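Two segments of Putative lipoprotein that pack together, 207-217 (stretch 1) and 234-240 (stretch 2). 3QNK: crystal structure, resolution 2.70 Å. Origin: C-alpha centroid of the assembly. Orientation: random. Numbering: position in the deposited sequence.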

# COMPACT_ATOMS: atom_id res chain seq x y z
N GLU B 207 -6.54 -11.12 36.38
CA GLU B 207 -7.82 -10.61 35.93
C GLU B 207 -8.48 -11.55 34.92
O GLU B 207 -9.68 -11.79 35.02
N VAL B 208 -7.71 -12.11 33.99
CA VAL B 208 -8.22 -13.02 32.95
C VAL B 208 -8.69 -14.36 33.58
O VAL B 208 -9.70 -14.94 33.13
N TYR B 209 -8.01 -14.79 34.67
CA TYR B 209 -8.36 -16.03 35.37
C TYR B 209 -9.77 -15.96 35.97
O TYR B 209 -10.41 -17.01 36.17
N LYS B 210 -10.25 -14.74 36.23
CA LYS B 210 -11.56 -14.48 36.82
C LYS B 210 -12.69 -14.36 35.77
O LYS B 210 -13.87 -14.39 36.14
N LEU B 211 -12.33 -14.24 34.48
CA LEU B 211 -13.30 -13.96 33.42
C LEU B 211 -13.93 -15.20 32.74
O LEU B 211 -14.58 -15.06 31.69
N GLY B 212 -13.83 -16.36 33.39
CA GLY B 212 -14.42 -17.59 32.89
C GLY B 212 -13.87 -18.18 31.60
O GLY B 212 -14.60 -18.82 30.84
N TYR B 213 -12.57 -17.99 31.32
CA TYR B 213 -12.01 -18.67 30.16
C TYR B 213 -11.62 -20.11 30.60
O TYR B 213 -11.54 -20.38 31.80
N GLU B 214 -11.43 -21.02 29.67
CA GLU B 214 -11.08 -22.40 30.02
C GLU B 214 -10.23 -23.01 28.91
O GLU B 214 -10.53 -22.79 27.74
N LEU B 215 -9.16 -23.75 29.27
CA LEU B 215 -8.30 -24.41 28.27
C LEU B 215 -9.01 -25.61 27.68
O LEU B 215 -9.58 -26.41 28.42
N VAL B 216 -9.04 -25.71 26.33
CA VAL B 216 -9.66 -26.84 25.62
C VAL B 216 -8.81 -28.08 25.95
O VAL B 216 -7.58 -27.98 26.03
N ASP B 217 -9.46 -29.23 26.17
CA ASP B 217 -8.74 -30.48 26.43
C ASP B 217 -7.89 -30.83 25.18
O ASP B 217 -8.42 -30.86 24.07
N ASP B 234 -16.52 -21.22 18.96
CA ASP B 234 -17.16 -20.81 20.22
C ASP B 234 -16.55 -21.43 21.49
O ASP B 234 -17.18 -21.38 22.55
N ASN B 235 -15.33 -21.99 21.41
CA ASN B 235 -14.69 -22.63 22.56
C ASN B 235 -14.24 -21.56 23.59
O ASN B 235 -14.05 -20.39 23.23
N LYS B 236 -14.06 -21.98 24.86
CA LYS B 236 -13.71 -21.11 25.99
C LYS B 236 -12.22 -20.73 26.07
O LYS B 236 -11.83 -20.02 27.01
N GLU B 237 -11.38 -21.19 25.11
CA GLU B 237 -9.96 -20.85 25.09
C GLU B 237 -9.70 -19.57 24.28
O GLU B 237 -8.75 -18.84 24.58
N ILE B 238 -10.51 -19.31 23.25
CA ILE B 238 -10.37 -18.13 22.40
C ILE B 238 -10.66 -16.86 23.22
O ILE B 238 -11.71 -16.77 23.85
N ILE B 239 -9.73 -15.91 23.23
CA ILE B 239 -9.91 -14.62 23.91
C ILE B 239 -10.21 -13.57 22.82
O ILE B 239 -11.16 -12.82 22.96
N PHE B 240 -9.43 -13.55 21.73
CA PHE B 240 -9.61 -12.66 20.59
C PHE B 240 -9.15 -13.33 19.31
O PHE B 240 -8.04 -13.86 19.26

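The two stretches bury 507 Å² between them, both sides summed, and the contact centres on a short pairing of loop backbones: the CA atoms of Glu 214 and Lys 236 lie 5.0 Å apart, those of Leu 215 and Glu 237 5.1 Å. One main-chain hydrogen bond crosses here, from Glu 214 N to Lys 236 O, at 2.9 Å with an N-H...acceptor angle of 170°, close to linear. The pairing does not continue as a ladder. Glu 214 O comes within 3.2 Å of Glu 237 N, but the angle is too poor for a hydrogen bond, and that amide instead donates to Asn 235 OD1.

A single salt bridge joins the side chains of the same two residues. Lys 236 points its CA-to-CB bond toward stretch 1 and runs out from an m chi1 (-71°) through chi2, chi3 and chi4 all in t. This extended chain brings Lys 236 NZ to 3.1 Å from Glu 214 OE1, a salt bridge that includes a hydrogen bond from the lysine. Glu 214 leaves its backbone sideways, with chi1 and chi2 both t, so two long side chains meet beyond the main-chain bond joining the same two residues. On its way the lysine passes Gly 212, with Lys 236 CD 4.2 Å from Gly 212 O.

Glu 237 provides the second polar anchor. Its CA-to-CB bond points sideways, but the end of the side chain comes nearer to stretch 1; chi1 is t (177°) and chi2 lies between wells at 142°. Val 216 N donates to Glu 237 OE1 at 2.9 Å and 155°, so a carboxylate takes up a backbone amide that has no main-chain acceptor across the contact. Both carboxylate oxygens also have hydrogen-bond partners elsewhere in the structure. Leu 215, directed away overall in an m, t rotamer, still lies against this group: Leu 215 CA is 3.4 Å from Glu 237 OE1, and Leu 215 CD2 is 3.5 Å from Glu 237 OE2.

Asn 235, chi1 p (71°), points toward stretch 1, but its polar work is local. Asn 235 OD1 accepts from Glu 237 N at 3.0 Å and from Ile 238 N at 3.2 Å, both at 141°, tying together the turn that presents Glu 237. Val 216, also pointing toward its partner and with chi1 t (161°), packs against that oxygen, Val 216 CG2 to Asn 235 OD1 being 3.7 Å.

The apolar contacts gather around Tyr 213 and Ile 239. Tyr 213 starts sideways, and chi1 m (-69°) with chi2 at -76° brings its end nearer to stretch 2. Ile 239, in an m, t rotamer, sets CG1 3.7 Å from the centroid of the Tyr 213 ring and 11° off the ring normal, a CH-pi contact over the face. Lys 236 O lies at the ring edge. From the helical part of stretch 1, Val 208, chi1 t, extends the patch, with Val 208 CG1 3.9 Å from Ile 239 CD1.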

# COMPACT_ATOMS: atom_id res chain seq x y z
CB GLU B 207 -7.66 -9.20 35.35
CG GLU B 207 -7.38 -8.16 36.41
CD GLU B 207 -8.35 -8.11 37.57
OE1 GLU B 207 -9.58 -8.22 37.35
OE2 GLU B 207 -7.86 -7.95 38.71
CB VAL B 208 -7.17 -13.22 31.84
CG1 VAL B 208 -7.75 -14.03 30.68
CG2 VAL B 208 -6.66 -11.88 31.34
CB TYR B 209 -7.33 -16.34 36.47
CG TYR B 209 -5.93 -16.66 36.00
CD1 TYR B 209 -5.71 -17.55 34.94
CD2 TYR B 209 -4.82 -16.14 36.65
CE1 TYR B 209 -4.41 -17.88 34.53
CE2 TYR B 209 -3.52 -16.44 36.23
CZ TYR B 209 -3.32 -17.32 35.17
OH TYR B 209 -2.03 -17.61 34.78
CB LYS B 210 -11.50 -13.16 37.64
CG LYS B 210 -10.53 -13.18 38.82
CD LYS B 210 -10.43 -11.80 39.47
CE LYS B 210 -9.16 -11.65 40.27
NZ LYS B 210 -8.96 -10.25 40.73
CB LEU B 211 -12.64 -13.05 32.37
CG LEU B 211 -12.38 -11.65 32.89
CD1 LEU B 211 -11.50 -10.88 31.96
CD2 LEU B 211 -13.67 -10.91 33.22
CB TYR B 213 -10.83 -17.89 29.55
CG TYR B 213 -11.24 -16.59 28.89
CD1 TYR B 213 -11.85 -16.58 27.64
CD2 TYR B 213 -11.03 -15.37 29.52
CE1 TYR B 213 -12.26 -15.40 27.04
CE2 TYR B 213 -11.42 -14.18 28.92
CZ TYR B 213 -12.04 -14.19 27.68
OH TYR B 213 -12.40 -13.02 27.05
CB GLU B 214 -12.37 -23.21 30.26
CG GLU B 214 -12.21 -24.48 31.08
CD GLU B 214 -13.43 -25.38 31.01
OE1 GLU B 214 -14.54 -24.91 31.37
OE2 GLU B 214 -13.29 -26.54 30.55
CB LEU B 215 -6.96 -24.86 28.86
CG LEU B 215 -5.96 -23.79 29.30
CD1 LEU B 215 -4.78 -24.41 29.99
CD2 LEU B 215 -5.46 -22.97 28.13
CB VAL B 216 -9.68 -26.55 24.08
CG1 VAL B 216 -9.86 -27.80 23.23
CG2 VAL B 216 -10.69 -25.48 23.72
CB ASP B 217 -9.76 -31.61 26.76
CG ASP B 217 -9.21 -33.01 27.01
OD1 ASP B 217 -7.98 -33.17 27.07
OD2 ASP B 217 -10.03 -33.94 27.20
CB ASP B 234 -18.66 -21.14 20.18
CG ASP B 234 -19.40 -20.37 19.10
OD1 ASP B 234 -19.43 -19.11 19.18
OD2 ASP B 234 -19.92 -21.01 18.16
CB ASN B 235 -13.53 -23.55 22.12
CG ASN B 235 -12.30 -22.85 21.59
OD1 ASN B 235 -11.60 -22.14 22.32
ND2 ASN B 235 -11.96 -23.11 20.33
CB LYS B 236 -14.15 -21.75 27.31
CG LYS B 236 -15.66 -21.76 27.55
CD LYS B 236 -15.94 -22.36 28.92
CE LYS B 236 -17.28 -23.05 29.08
NZ LYS B 236 -17.29 -23.89 30.32
CB GLU B 237 -9.14 -22.02 24.53
CG GLU B 237 -7.65 -21.72 24.39
CD GLU B 237 -6.71 -22.86 24.70
OE1 GLU B 237 -7.19 -23.96 25.05
OE2 GLU B 237 -5.49 -22.63 24.60
CB ILE B 238 -11.28 -18.24 21.14
CG1 ILE B 238 -10.87 -19.44 20.25
CG2 ILE B 238 -11.23 -16.95 20.34
CD1 ILE B 238 -11.92 -19.88 19.24
CB ILE B 239 -8.73 -14.25 24.83
CG1 ILE B 239 -8.67 -15.19 26.04
CG2 ILE B 239 -8.84 -12.81 25.29
CD1 ILE B 239 -7.43 -15.06 26.97
CB PHE B 240 -8.88 -11.29 20.77
CG PHE B 240 -9.30 -10.26 19.74
CD1 PHE B 240 -10.52 -9.60 19.84
CD2 PHE B 240 -8.48 -9.97 18.66
CE1 PHE B 240 -10.92 -8.68 18.86
CE2 PHE B 240 -8.88 -9.04 17.70
CZ PHE B 240 -10.09 -8.39 17.81